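Local coordinates for protein Pre-mRNA-splicing factor 38 (Chaetomium thermophilum, PDB 5F5T) that probably takes part in pre-mRNA splicing in the nucleus, as a spliceosomal member of the PRP38 family, at residues Arg15-Glu20 against Asn33-Met38; Phe93-Leu98 against Ala124-Leu129; Glu107-Gly112 against Glu141-Asp146; Asp188-Glu191 against Leu195-Pro198. One frame throughout, in Å; residues are numbered along the deposited sequence.

From the N terminus, contact 1 comes first: the end of helix 9-19 meets the chain again after 12 residues without helix or strand, just before helix 40-48. Contact 2 pairs helix 87-98 with helix 117-130 across a largely helical loop. Contact 3 crosses it, since 107-112 falls between the two segments of contact 2 and 141-146 lies beyond both; it ties helix 102-115 to the turn after helix 133-140. Contact 4 closes a short loop behind helix 187-192. Contacts 1 and 3 both touch contact 2, making one continuous packing through the helical body, whereas contact 4 stays about 6 Å, nearest atoms, from contact 3.

Contact 1: residues Arg15-Glu20 against Asn33-Met38; sequences RRFLDE and NPATIM
Phe17 reaches Ala35 with the CE1-CZ corner of its ring, and this corner carries most of the contact. CE1 lies 3.6 Å from Ala35 CB, and CZ is 3.5 Å from Ala35 CA. Pro34 adds a looser touch through its main chain, its C atom 4.1 Å from Phe17 CZ. Both Ala35 CA and Pro34 C come in obliquely to the Phe17 ring. With chi1 at 178°, CG is turned opposite the backbone N of Phe17, which swings the ring off the last full turn of the helix and across to the loop.

The second shell fixes the loop side. Asn33 O accepts both Thr36 N (2.9 Å) and Thr36 OG1 (3.0 Å), the two donors arriving from the same face of its carbonyl plane; the hydroxyl is tilted 27° out of that plane. This pair closes a beta-turn with Pro34 and Ala35 at its corners, directing the Ala35 methyl at the ring. An alanine in place of Phe17 would probably open a gap beside Ala35 and leave the 33-38 turn without its apolar tie to the N-terminal helix.

Beneath both segments runs helix 87-98: Gln97 packs against the Phe17 ring, and Leu96 against Ile37 and Met38. Helix 40-48 receives Leu18 through Arg43 and Val47, while Ile37 leans on Leu129 of helix 117-130.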
loop_
_atom_site.group_PDB
_atom_site.type_symbol
_atom_site.label_atom_id
_atom_site.label_comp_id
_atom_site.label_asym_id
_atom_site.label_seq_id
_atom_site.Cartn_x
_atom_site.Cartn_y
_atom_site.Cartn_z
ATOM N N ARG A 15 6.227 25.341 11.212
ATOM C CA ARG A 15 5.794 25.430 12.599
ATOM C C ARG A 15 4.279 25.554 12.650
ATOM O O ARG A 15 3.621 24.948 13.499
ATOM C CB ARG A 15 6.446 26.627 13.286
ATOM C CG ARG A 15 6.436 26.573 14.803
ATOM C CD ARG A 15 7.541 25.669 15.325
ATOM N NE ARG A 15 7.580 25.645 16.783
ATOM C CZ ARG A 15 6.993 24.715 17.530
ATOM N NH1 ARG A 15 6.324 23.725 16.955
ATOM N NH2 ARG A 15 7.079 24.772 18.853
ATOM N N ARG A 16 3.733 26.345 11.729
ATOM C CA ARG A 16 2.291 26.517 11.623
ATOM C C ARG A 16 1.613 25.196 11.291
ATOM O O ARG A 16 0.583 24.860 11.870
ATOM C CB ARG A 16 1.938 27.557 10.558
ATOM C CG ARG A 16 0.437 27.667 10.292
ATOM C CD ARG A 16 0.121 28.578 9.113
ATOM N NE ARG A 16 0.468 27.973 7.830
ATOM C CZ ARG A 16 1.101 28.611 6.850
ATOM N NH1 ARG A 16 1.461 29.878 7.008
ATOM N NH2 ARG A 16 1.376 27.985 5.714
ATOM N N PHE A 17 2.192 24.451 10.352
ATOM C CA PHE A 17 1.612 23.178 9.932
ATOM C C PHE A 17 1.635 22.155 11.075
ATOM O O PHE A 17 0.643 21.485 11.353
ATOM C CB PHE A 17 2.365 22.627 8.719
ATOM C CG PHE A 17 1.866 21.291 8.247
ATOM C CD1 PHE A 17 0.594 21.174 7.714
ATOM C CD2 PHE A 17 2.655 20.153 8.339
ATOM C CE1 PHE A 17 0.118 19.957 7.271
ATOM C CE2 PHE A 17 2.182 18.928 7.898
ATOM C CZ PHE A 17 0.911 18.832 7.364
ATOM N N LEU A 18 2.789 22.038 11.723
ATOM C CA LEU A 18 3.015 21.060 12.785
ATOM C C LEU A 18 2.228 21.334 14.071
ATOM O O LEU A 18 1.665 20.416 14.669
ATOM C CB LEU A 18 4.505 20.975 13.118
ATOM C CG LEU A 18 4.856 19.949 14.198
ATOM C CD1 LEU A 18 4.560 18.535 13.718
ATOM C CD2 LEU A 18 6.305 20.086 14.637
ATOM N N ASP A 19 2.185 22.597 14.489
ATOM C CA ASP A 19 1.672 22.956 15.811
ATOM C C ASP A 19 0.147 22.874 15.896
ATOM O O ASP A 19 -0.401 22.583 16.959
ATOM C CB ASP A 19 2.144 24.370 16.172
ATOM C CG ASP A 19 2.006 24.685 17.649
ATOM O OD1 ASP A 19 1.833 23.748 18.455
ATOM O OD2 ASP A 19 2.079 25.882 18.001
ATOM N N GLU A 20 -0.514 23.118 14.767
ATOM C CA GLU A 20 -1.964 22.950 14.585
ATOM C C GLU A 20 -2.383 23.016 13.123
ATOM O O GLU A 20 -1.867 23.827 12.360
ATOM C CB GLU A 20 -2.761 24.002 15.367
ATOM C CG GLU A 20 -3.243 23.564 16.738
ATOM C CD GLU A 20 -4.391 22.572 16.631
ATOM O OE1 GLU A 20 -5.295 22.809 15.799
ATOM O OE2 GLU A 20 -4.396 21.563 17.365
ATOM N N ASN A 33 -7.327 15.021 7.432
ATOM C CA ASN A 33 -6.460 16.177 7.595
ATOM C C ASN A 33 -5.006 15.737 7.509
ATOM O O ASN A 33 -4.544 14.954 8.341
ATOM C CB ASN A 33 -6.721 16.883 8.926
ATOM C CG ASN A 33 -5.822 18.086 9.129
ATOM O OD1 ASN A 33 -5.060 18.152 10.093
ATOM N ND2 ASN A 33 -5.906 19.047 8.216
ATOM N N PRO A 34 -4.280 16.256 6.507
ATOM C CA PRO A 34 -2.912 15.838 6.179
ATOM C C PRO A 34 -1.970 15.864 7.381
ATOM O O PRO A 34 -1.116 14.985 7.515
ATOM C CB PRO A 34 -2.468 16.866 5.139
ATOM C CG PRO A 34 -3.716 17.415 4.552
ATOM C CD PRO A 34 -4.867 17.125 5.473
ATOM N N ALA A 35 -2.140 16.857 8.246
ATOM C CA ALA A 35 -1.288 17.017 9.421
ATOM C C ALA A 35 -1.462 15.897 10.437
ATOM O O ALA A 35 -0.551 15.615 11.210
ATOM C CB ALA A 35 -1.548 18.347 10.074
ATOM N N THR A 36 -2.643 15.290 10.468
ATOM C CA THR A 36 -2.923 14.257 11.460
ATOM C C THR A 36 -2.970 12.843 10.876
ATOM O O THR A 36 -3.336 11.894 11.572
ATOM C CB THR A 36 -4.243 14.540 12.183
ATOM O OG1 THR A 36 -5.271 14.789 11.216
ATOM C CG2 THR A 36 -4.091 15.757 13.075
ATOM N N ILE A 37 -2.604 12.700 9.605
ATOM C CA ILE A 37 -2.597 11.383 8.969
ATOM C C ILE A 37 -1.528 10.502 9.596
ATOM O O ILE A 37 -1.729 9.306 9.802
ATOM C CB ILE A 37 -2.382 11.479 7.451
ATOM C CG1 ILE A 37 -3.490 12.333 6.831
ATOM C CG2 ILE A 37 -2.421 10.099 6.822
ATOM C CD1 ILE A 37 -3.613 12.198 5.330
ATOM N N MET A 38 -0.376 11.096 9.879
ATOM C CA MET A 38 0.670 10.392 10.600
ATOM C C MET A 38 0.584 10.713 12.096
ATOM O O MET A 38 0.175 11.811 12.481
ATOM C CB MET A 38 2.038 10.745 10.018
ATOM C CG MET A 38 2.269 10.077 8.665
ATOM S SD MET A 38 3.781 10.601 7.849
ATOM C CE MET A 38 4.921 10.233 9.160
#

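Contact 2: residues Phe93-Leu98 against Ala124-Leu129; sequences FKLLQL and AFYIRL
Tyr126 lays its ring against the backbone of helix 87-98 at Leu95 and Leu96, and every approach within 4.5 Å is made by this one residue of 124-129. The CA atoms of Leu95 and Tyr126 are 7.4 Å apart, which puts the two helices close together here.

The apolar part uses one side of the phenol. CD1 of Tyr126 sits 3.6 Å from Leu95 CB, and CE1 is the same 3.6 Å from Leu96 CD2. The main chain joins in: Tyr126 CE1 approaches Leu95 C to 3.4 Å obliquely, whereas Leu96 CA lies at the ring edge, in its plane. A chi1 of -177° carries Tyr126 CG away from its own amide nitrogen and sends the ring straight out to the other helix.

The polar part is carried by a water that links Leu96 O to Tyr126 OH. It donates to Leu96 O at 3.1 Å; its second bond, to Tyr126 OH, is modelled at a separation so short that the exact length is doubtful, and its direction is not settled. The residue four places after Leu96 is Pro100, which cannot offer an N-H to this carbonyl, and that is consistent with a water donating here; Pro100 itself packs on Tyr126.

The chemistry is thus mixed: carbon packing buries the ring, while its hydroxyl, near the end of helix 87-98, shares one water with a main-chain carbonyl and so bridges the two helices.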
loop_
_atom_site.group_PDB
_atom_site.type_symbol
_atom_site.label_atom_id
_atom_site.label_comp_id
_atom_site.label_asym_id
_atom_site.label_seq_id
_atom_site.Cartn_x
_atom_site.Cartn_y
_atom_site.Cartn_z
ATOM N N PHE A 93 6.011 12.750 4.732
ATOM C CA PHE A 93 5.437 13.765 5.605
ATOM C C PHE A 93 5.478 15.124 4.930
ATOM O O PHE A 93 4.523 15.903 5.009
ATOM C CB PHE A 93 6.180 13.818 6.940
ATOM C CG PHE A 93 5.571 14.764 7.935
ATOM C CD1 PHE A 93 4.349 14.481 8.525
ATOM C CD2 PHE A 93 6.219 15.938 8.281
ATOM C CE1 PHE A 93 3.783 15.353 9.441
ATOM C CE2 PHE A 93 5.660 16.815 9.197
ATOM C CZ PHE A 93 4.439 16.520 9.778
ATOM N N LYS A 94 6.581 15.394 4.242
ATOM C CA LYS A 94 6.709 16.639 3.505
ATOM C C LYS A 94 5.670 16.729 2.399
ATOM O O LYS A 94 5.131 17.796 2.143
ATOM C CB LYS A 94 8.108 16.776 2.912
ATOM C CG LYS A 94 8.341 18.101 2.210
ATOM C CD LYS A 94 7.867 19.266 3.061
ATOM C CE LYS A 94 9.022 19.940 3.778
ATOM N NZ LYS A 94 8.681 21.327 4.205
ATOM N N LEU A 95 5.378 15.605 1.756
ATOM C CA LEU A 95 4.345 15.571 0.733
ATOM C C LEU A 95 2.990 15.867 1.360
ATOM O O LEU A 95 2.163 16.565 0.771
ATOM C CB LEU A 95 4.325 14.219 0.023
ATOM C CG LEU A 95 5.262 14.093 -1.180
ATOM C CD1 LEU A 95 5.107 12.730 -1.825
ATOM C CD2 LEU A 95 5.020 15.201 -2.192
ATOM N N LEU A 96 2.767 15.339 2.560
ATOM C CA LEU A 96 1.551 15.651 3.301
ATOM C C LEU A 96 1.456 17.154 3.543
ATOM O O LEU A 96 0.381 17.743 3.439
ATOM C CB LEU A 96 1.516 14.901 4.634
ATOM C CG LEU A 96 1.245 13.398 4.579
ATOM C CD1 LEU A 96 1.345 12.792 5.970
ATOM C CD2 LEU A 96 -0.117 13.123 3.970
ATOM N N GLN A 97 2.592 17.770 3.850
ATOM C CA GLN A 97 2.658 19.217 4.046
ATOM C C GLN A 97 2.328 19.990 2.769
ATOM O O GLN A 97 1.514 20.911 2.778
ATOM C CB GLN A 97 4.048 19.610 4.555
ATOM C CG GLN A 97 4.112 20.960 5.230
ATOM C CD GLN A 97 5.524 21.335 5.631
ATOM O OE1 GLN A 97 6.366 20.467 5.857
ATOM N NE2 GLN A 97 5.791 22.633 5.721
ATOM N N LEU A 98 2.970 19.600 1.673
ATOM C CA LEU A 98 2.859 20.292 0.396
ATOM C C LEU A 98 1.514 20.071 -0.276
ATOM O O LEU A 98 1.085 20.885 -1.094
ATOM C CB LEU A 98 3.975 19.833 -0.545
ATOM C CG LEU A 98 5.412 20.118 -0.112
ATOM C CD1 LEU A 98 6.375 19.723 -1.219
ATOM C CD2 LEU A 98 5.565 21.593 0.226
ATOM N N ALA A 124 2.977 6.060 -4.352
ATOM C CA ALA A 124 1.979 5.057 -4.016
ATOM C C ALA A 124 1.615 5.145 -2.538
ATOM O O ALA A 124 0.440 5.061 -2.175
ATOM C CB ALA A 124 2.482 3.671 -4.359
ATOM N N PHE A 125 2.628 5.330 -1.695
ATOM C CA PHE A 125 2.419 5.474 -0.257
ATOM C C PHE A 125 1.504 6.665 0.013
ATOM O O PHE A 125 0.484 6.541 0.698
ATOM C CB PHE A 125 3.760 5.654 0.457
ATOM C CG PHE A 125 3.669 5.638 1.962
ATOM C CD1 PHE A 125 2.784 4.798 2.615
ATOM C CD2 PHE A 125 4.482 6.465 2.723
ATOM C CE1 PHE A 125 2.710 4.784 3.999
ATOM C CE2 PHE A 125 4.411 6.456 4.106
ATOM C CZ PHE A 125 3.525 5.614 4.745
ATOM N N TYR A 126 1.851 7.803 -0.582
ATOM C CA TYR A 126 1.102 9.038 -0.398
ATOM C C TYR A 126 -0.336 8.894 -0.885
ATOM O O TYR A 126 -1.268 9.412 -0.267
ATOM C CB TYR A 126 1.794 10.192 -1.127
ATOM C CG TYR A 126 1.118 11.525 -0.911
ATOM C CD1 TYR A 126 1.330 12.249 0.252
ATOM C CD2 TYR A 126 0.259 12.052 -1.865
ATOM C CE1 TYR A 126 0.710 13.464 0.458
ATOM C CE2 TYR A 126 -0.365 13.266 -1.669
ATOM C CZ TYR A 126 -0.137 13.969 -0.505
ATOM O OH TYR A 126 -0.759 15.180 -0.303
ATOM N N ILE A 127 -0.506 8.197 -2.003
ATOM C CA ILE A 127 -1.829 7.958 -2.557
ATOM C C ILE A 127 -2.659 7.120 -1.590
ATOM O O ILE A 127 -3.818 7.437 -1.324
ATOM C CB ILE A 127 -1.752 7.262 -3.926
ATOM C CG1 ILE A 127 -1.276 8.253 -4.991
ATOM C CG2 ILE A 127 -3.108 6.682 -4.314
ATOM C CD1 ILE A 127 -1.263 7.692 -6.398
ATOM N N ARG A 128 -2.055 6.070 -1.042
ATOM C CA ARG A 128 -2.744 5.222 -0.075
ATOM C C ARG A 128 -3.152 6.034 1.151
ATOM O O ARG A 128 -4.211 5.809 1.741
ATOM C CB ARG A 128 -1.861 4.041 0.339
ATOM C CG ARG A 128 -2.432 3.219 1.485
ATOM C CD ARG A 128 -3.656 2.446 1.013
ATOM N NE ARG A 128 -4.252 1.619 2.060
ATOM C CZ ARG A 128 -4.996 2.083 3.060
ATOM N NH1 ARG A 128 -5.240 3.380 3.169
ATOM N NH2 ARG A 128 -5.489 1.245 3.959
ATOM N N LEU A 129 -2.297 6.975 1.531
ATOM C CA LEU A 129 -2.571 7.842 2.669
ATOM C C LEU A 129 -3.706 8.841 2.428
ATOM O O LEU A 129 -4.499 9.100 3.332
ATOM C CB LEU A 129 -1.307 8.605 3.066
ATOM C CG LEU A 129 -0.164 7.760 3.630
ATOM C CD1 LEU A 129 1.034 8.641 3.954
ATOM C CD2 LEU A 129 -0.617 6.980 4.852
HETATM O O HOH W 1 -1.700 16.332 1.668
#

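Contact 3: residues Glu107-Gly112 against Glu141-Asp146; sequences EYLYFG and EPFLED
Leu109 and Tyr110, on a pi-type turn of helix 102-115, receive Phe143 from the 3-10 segment 141-145 in the helical PRP38 fold. The wide turn is evident at Glu107 O, which bonds Gly112 N at 2.7 Å and Phe111 N only weakly.

From Leu109 CB the side chain leaves on the side of its own carbonyl carbon (chi1 -161°), and CG comes within 3.7 Å of Phe143 CE2. Of the two methyls, CD1 stays looser at 4.1 Å from Phe143 CE2 and turns to the backbone N of Ala124. CD2 is the closer, 3.6 Å from Phe143 CE2; it also lies 3.9 Å above one face of its neighbour Tyr110, toward the rim, and meets Ile127 CD1. With a serine at Leu109 both methyls go, and the Phe143 ring is likely to be freer to shift while one face of Tyr110 loses its methyl cover.

Arg120 of helix 117-130 packs on Phe143 and bonds Leu109 O, while Leu144 O accepts from an aromatic side chain of another protein chain. The Tyr110 and Phe143 rings are inclined at 43°, neither stacked nor T-shaped; Tyr110 CE1 meets the Phe143 edge near its plane, 3.5 Å from CZ.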
loop_
_atom_site.group_PDB
_atom_site.type_symbol
_atom_site.label_atom_id
_atom_site.label_comp_id
_atom_site.label_asym_id
_atom_site.label_seq_id
_atom_site.Cartn_x
_atom_site.Cartn_y
_atom_site.Cartn_z
ATOM N N GLU A 107 2.772 12.674 -12.452
ATOM C CA GLU A 107 4.161 12.725 -12.899
ATOM C C GLU A 107 5.055 11.798 -12.087
ATOM O O GLU A 107 5.807 10.991 -12.657
ATOM C CB GLU A 107 4.710 14.149 -12.821
ATOM C CG GLU A 107 6.172 14.234 -13.230
ATOM C CD GLU A 107 6.846 15.513 -12.780
ATOM O OE1 GLU A 107 8.058 15.460 -12.481
ATOM O OE2 GLU A 107 6.175 16.566 -12.728
ATOM N N TYR A 108 4.955 11.913 -10.760
ATOM C CA TYR A 108 5.803 11.139 -9.861
ATOM C C TYR A 108 5.617 9.676 -10.193
ATOM O O TYR A 108 6.554 8.984 -10.616
ATOM C CB TYR A 108 5.435 11.360 -8.392
ATOM C CG TYR A 108 5.829 12.690 -7.783
ATOM C CD1 TYR A 108 6.774 13.509 -8.381
ATOM C CD2 TYR A 108 5.260 13.113 -6.587
ATOM C CE1 TYR A 108 7.129 14.723 -7.810
ATOM C CE2 TYR A 108 5.607 14.315 -6.012
ATOM C CZ TYR A 108 6.544 15.118 -6.623
ATOM O OH TYR A 108 6.887 16.321 -6.044
ATOM N N LEU A 109 4.363 9.252 -10.064
ATOM C CA LEU A 109 3.976 7.858 -10.160
ATOM C C LEU A 109 4.389 7.268 -11.500
ATOM O O LEU A 109 5.229 6.367 -11.553
ATOM C CB LEU A 109 2.462 7.728 -9.957
ATOM C CG LEU A 109 1.874 6.369 -9.587
ATOM C CD1 LEU A 109 2.303 5.960 -8.195
ATOM C CD2 LEU A 109 0.353 6.401 -9.682
ATOM N N TYR A 110 3.865 7.820 -12.588
ATOM C CA TYR A 110 4.055 7.167 -13.873
ATOM C C TYR A 110 5.432 7.453 -14.474
ATOM O O TYR A 110 6.193 6.526 -14.778
ATOM C CB TYR A 110 2.947 7.587 -14.834
ATOM C CG TYR A 110 1.581 7.167 -14.330
ATOM C CD1 TYR A 110 1.235 5.826 -14.242
ATOM C CD2 TYR A 110 0.640 8.114 -13.943
ATOM C CE1 TYR A 110 -0.008 5.438 -13.770
ATOM C CE2 TYR A 110 -0.608 7.735 -13.475
ATOM C CZ TYR A 110 -0.926 6.396 -13.392
ATOM O OH TYR A 110 -2.166 6.014 -12.928
ATOM N N PHE A 111 5.783 8.729 -14.579
ATOM C CA PHE A 111 6.971 9.115 -15.329
ATOM C C PHE A 111 8.184 8.981 -14.410
ATOM O O PHE A 111 9.216 8.352 -14.760
ATOM C CB PHE A 111 6.798 10.544 -15.844
ATOM C CG PHE A 111 7.835 10.979 -16.841
ATOM C CD1 PHE A 111 8.925 11.736 -16.448
ATOM C CD2 PHE A 111 7.695 10.667 -18.184
ATOM C CE1 PHE A 111 9.871 12.151 -17.371
ATOM C CE2 PHE A 111 8.638 11.076 -19.110
ATOM C CZ PHE A 111 9.728 11.820 -18.702
ATOM N N GLY A 112 8.027 9.509 -13.198
ATOM C CA GLY A 112 9.106 9.456 -12.244
ATOM C C GLY A 112 9.246 8.009 -11.851
ATOM O O GLY A 112 10.364 7.499 -11.787
ATOM N N GLU A 141 -3.278 -0.841 -8.093
ATOM C CA GLU A 141 -3.269 -2.242 -8.524
ATOM C C GLU A 141 -2.479 -2.539 -9.813
ATOM O O GLU A 141 -1.898 -3.618 -9.926
ATOM C CB GLU A 141 -4.704 -2.755 -8.679
ATOM C CG GLU A 141 -5.353 -3.115 -7.352
ATOM C CD GLU A 141 -6.704 -3.783 -7.508
ATOM O OE1 GLU A 141 -7.294 -3.698 -8.605
ATOM O OE2 GLU A 141 -7.173 -4.394 -6.524
ATOM N N PRO A 142 -2.431 -1.596 -10.778
ATOM C CA PRO A 142 -1.607 -1.928 -11.949
ATOM C C PRO A 142 -0.131 -2.166 -11.634
ATOM O O PRO A 142 0.537 -2.890 -12.372
ATOM C CB PRO A 142 -1.768 -0.698 -12.844
ATOM C CG PRO A 142 -3.111 -0.175 -12.503
ATOM C CD PRO A 142 -3.255 -0.398 -11.025
ATOM N N PHE A 143 0.370 -1.578 -10.554
ATOM C CA PHE A 143 1.790 -1.691 -10.235
ATOM C C PHE A 143 2.110 -2.968 -9.472
ATOM O O PHE A 143 3.232 -3.163 -9.009
ATOM C CB PHE A 143 2.251 -0.457 -9.473
ATOM C CG PHE A 143 2.048 0.810 -10.242
ATOM C CD1 PHE A 143 2.728 1.022 -11.430
ATOM C CD2 PHE A 143 1.143 1.763 -9.811
ATOM C CE1 PHE A 143 2.530 2.176 -12.157
ATOM C CE2 PHE A 143 0.941 2.923 -10.536
ATOM C CZ PHE A 143 1.635 3.128 -11.712
ATOM N N LEU A 144 1.118 -3.846 -9.357
ATOM C CA LEU A 144 1.371 -5.217 -8.937
ATOM C C LEU A 144 2.188 -5.946 -10.014
ATOM O O LEU A 144 2.675 -7.054 -9.797
ATOM C CB LEU A 144 0.052 -5.947 -8.669
ATOM C CG LEU A 144 -0.743 -5.545 -7.420
ATOM C CD1 LEU A 144 -2.051 -6.309 -7.359
ATOM C CD2 LEU A 144 0.068 -5.797 -6.161
ATOM N N GLU A 145 2.321 -5.315 -11.179
ATOM C CA GLU A 145 3.123 -5.850 -12.279
ATOM C C GLU A 145 4.553 -5.309 -12.254
ATOM O O GLU A 145 5.418 -5.770 -12.996
ATOM C CB GLU A 145 2.465 -5.526 -13.620
ATOM C CG GLU A 145 2.809 -6.482 -14.742
ATOM C CD GLU A 145 2.061 -6.159 -16.021
ATOM O OE1 GLU A 145 2.390 -6.748 -17.070
ATOM O OE2 GLU A 145 1.142 -5.315 -15.973
ATOM N N ASP A 146 4.793 -4.323 -11.400
ATOM C CA ASP A 146 6.124 -3.750 -11.245
ATOM C C ASP A 146 6.935 -4.664 -10.327
ATOM O O ASP A 146 6.647 -4.792 -9.136
ATOM C CB ASP A 146 6.036 -2.331 -10.677
ATOM C CG ASP A 146 7.351 -1.572 -10.755
ATOM O OD1 ASP A 146 8.416 -2.199 -10.932
ATOM O OD2 ASP A 146 7.312 -0.328 -10.631
#

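Contact 4: residues Asp188-Glu191 against Leu195-Pro198; sequences DILE and LLEP
Leu190 O receives two main-chain donors from the returning chain, Leu195 N at 3.0 Å and Leu196 N at 3.4 Å. Both bonds are weak. The shorter is strongly bent, with an N-H...O angle of 131°, while the longer is straighter at 157°, so the two share one acceptor without either being ideal. They accompany the turn of the chain back along the helix it has just left.

A further main-chain approach follows one residue on. The CA-H of Glu191 points at Leu196 O, with CA to O 3.2 Å and an angle of 157° at the hydrogen.

Apolar side chains fill in beside this backbone pairing. Leu190 divides its branches between two partners: CD2 meets Leu195 CD1 at 3.8 Å, and CD1 meets Leu196 CD1 at the same distance. The Leu196 side chain runs alongside that of Leu190 and points the same way, whereas Leu195 crosses it at a slant.

Glu191 is stretched beyond CG, which carries its carboxylate past Leu196 to the proline. There OE1 lies 3.7 Å from Pro198 CG, a packing contact. The charge is met by Arg187, whose NH1 forms a salt bridge with Glu191 OE2 and also binds Glu197 O, so a single guanidinium links helix and returning chain.

This return of the chain after helix 187-192 lies near the surface, with Leu190 buried beneath it. Helix 133-140 backs Leu190 and Leu196, with Tyr137 against both, Asp133 against Leu190 and Thr138 against Leu196, while Leu195 rests on Arg185.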
loop_
_atom_site.group_PDB
_atom_site.type_symbol
_atom_site.label_atom_id
_atom_site.label_comp_id
_atom_site.label_asym_id
_atom_site.label_seq_id
_atom_site.Cartn_x
_atom_site.Cartn_y
_atom_site.Cartn_z
ATOM N N ASP A 188 -13.663 -6.589 -1.878
ATOM C CA ASP A 188 -14.861 -7.387 -2.121
ATOM C C ASP A 188 -16.133 -6.598 -1.801
ATOM O O ASP A 188 -17.172 -6.816 -2.423
ATOM C CB ASP A 188 -14.830 -8.691 -1.316
ATOM C CG ASP A 188 -14.703 -8.460 0.171
ATOM O OD1 ASP A 188 -14.304 -7.350 0.565
ATOM O OD2 ASP A 188 -15.005 -9.392 0.946
ATOM N N ILE A 189 -16.059 -5.703 -0.818
ATOM C CA ILE A 189 -17.188 -4.829 -0.503
ATOM C C ILE A 189 -17.483 -3.905 -1.684
ATOM O O ILE A 189 -18.638 -3.749 -2.085
ATOM C CB ILE A 189 -16.942 -3.998 0.781
ATOM C CG1 ILE A 189 -17.505 -4.720 2.010
ATOM C CG2 ILE A 189 -17.657 -2.660 0.706
ATOM C CD1 ILE A 189 -17.097 -6.167 2.138
ATOM N N LEU A 190 -16.433 -3.308 -2.245
ATOM C CA LEU A 190 -16.571 -2.438 -3.411
ATOM C C LEU A 190 -17.145 -3.203 -4.602
ATOM O O LEU A 190 -17.985 -2.685 -5.339
ATOM C CB LEU A 190 -15.215 -1.832 -3.782
ATOM C CG LEU A 190 -14.579 -0.877 -2.766
ATOM C CD1 LEU A 190 -13.519 0.001 -3.413
ATOM C CD2 LEU A 190 -15.645 -0.010 -2.112
ATOM N N GLU A 191 -16.696 -4.443 -4.769
ATOM C CA GLU A 191 -17.160 -5.295 -5.857
ATOM C C GLU A 191 -18.639 -5.620 -5.684
ATOM O O GLU A 191 -19.409 -5.615 -6.646
ATOM C CB GLU A 191 -16.330 -6.582 -5.918
ATOM C CG GLU A 191 -14.884 -6.360 -6.339
ATOM C CD GLU A 191 -14.058 -7.637 -6.353
ATOM O OE1 GLU A 191 -14.631 -8.728 -6.559
ATOM O OE2 GLU A 191 -12.829 -7.546 -6.144
ATOM N N LEU A 195 -19.017 -0.844 -7.475
ATOM C CA LEU A 195 -18.038 0.206 -7.710
ATOM C C LEU A 195 -16.820 -0.332 -8.454
ATOM O O LEU A 195 -16.214 0.373 -9.259
ATOM C CB LEU A 195 -17.620 0.842 -6.384
ATOM C CG LEU A 195 -18.797 1.361 -5.553
ATOM C CD1 LEU A 195 -18.338 1.800 -4.171
ATOM C CD2 LEU A 195 -19.500 2.500 -6.278
ATOM N N LEU A 196 -16.461 -1.581 -8.171
ATOM C CA LEU A 196 -15.297 -2.206 -8.796
ATOM C C LEU A 196 -15.611 -3.569 -9.405
ATOM O O LEU A 196 -16.309 -4.381 -8.799
ATOM C CB LEU A 196 -14.167 -2.360 -7.782
ATOM C CG LEU A 196 -13.316 -1.124 -7.504
ATOM C CD1 LEU A 196 -12.139 -1.498 -6.623
ATOM C CD2 LEU A 196 -12.838 -0.504 -8.801
ATOM N N GLU A 197 -15.098 -3.814 -10.605
ATOM C CA GLU A 197 -15.080 -5.161 -11.158
ATOM C C GLU A 197 -13.931 -5.929 -10.509
ATOM O O GLU A 197 -13.020 -5.317 -9.952
ATOM C CB GLU A 197 -14.931 -5.124 -12.682
ATOM C CG GLU A 197 -16.080 -4.436 -13.408
ATOM C CD GLU A 197 -17.402 -5.158 -13.212
ATOM O OE1 GLU A 197 -17.411 -6.407 -13.248
ATOM O OE2 GLU A 197 -18.435 -4.477 -13.040
ATOM N N PRO A 198 -13.973 -7.270 -10.561
ATOM C CA PRO A 198 -12.857 -8.041 -10.002
ATOM C C PRO A 198 -11.540 -7.720 -10.701
ATOM O O PRO A 198 -11.535 -7.399 -11.889
ATOM C CB PRO A 198 -13.282 -9.487 -10.255
ATOM C CG PRO A 198 -14.776 -9.420 -10.235
ATOM C CD PRO A 198 -15.080 -8.150 -10.973
#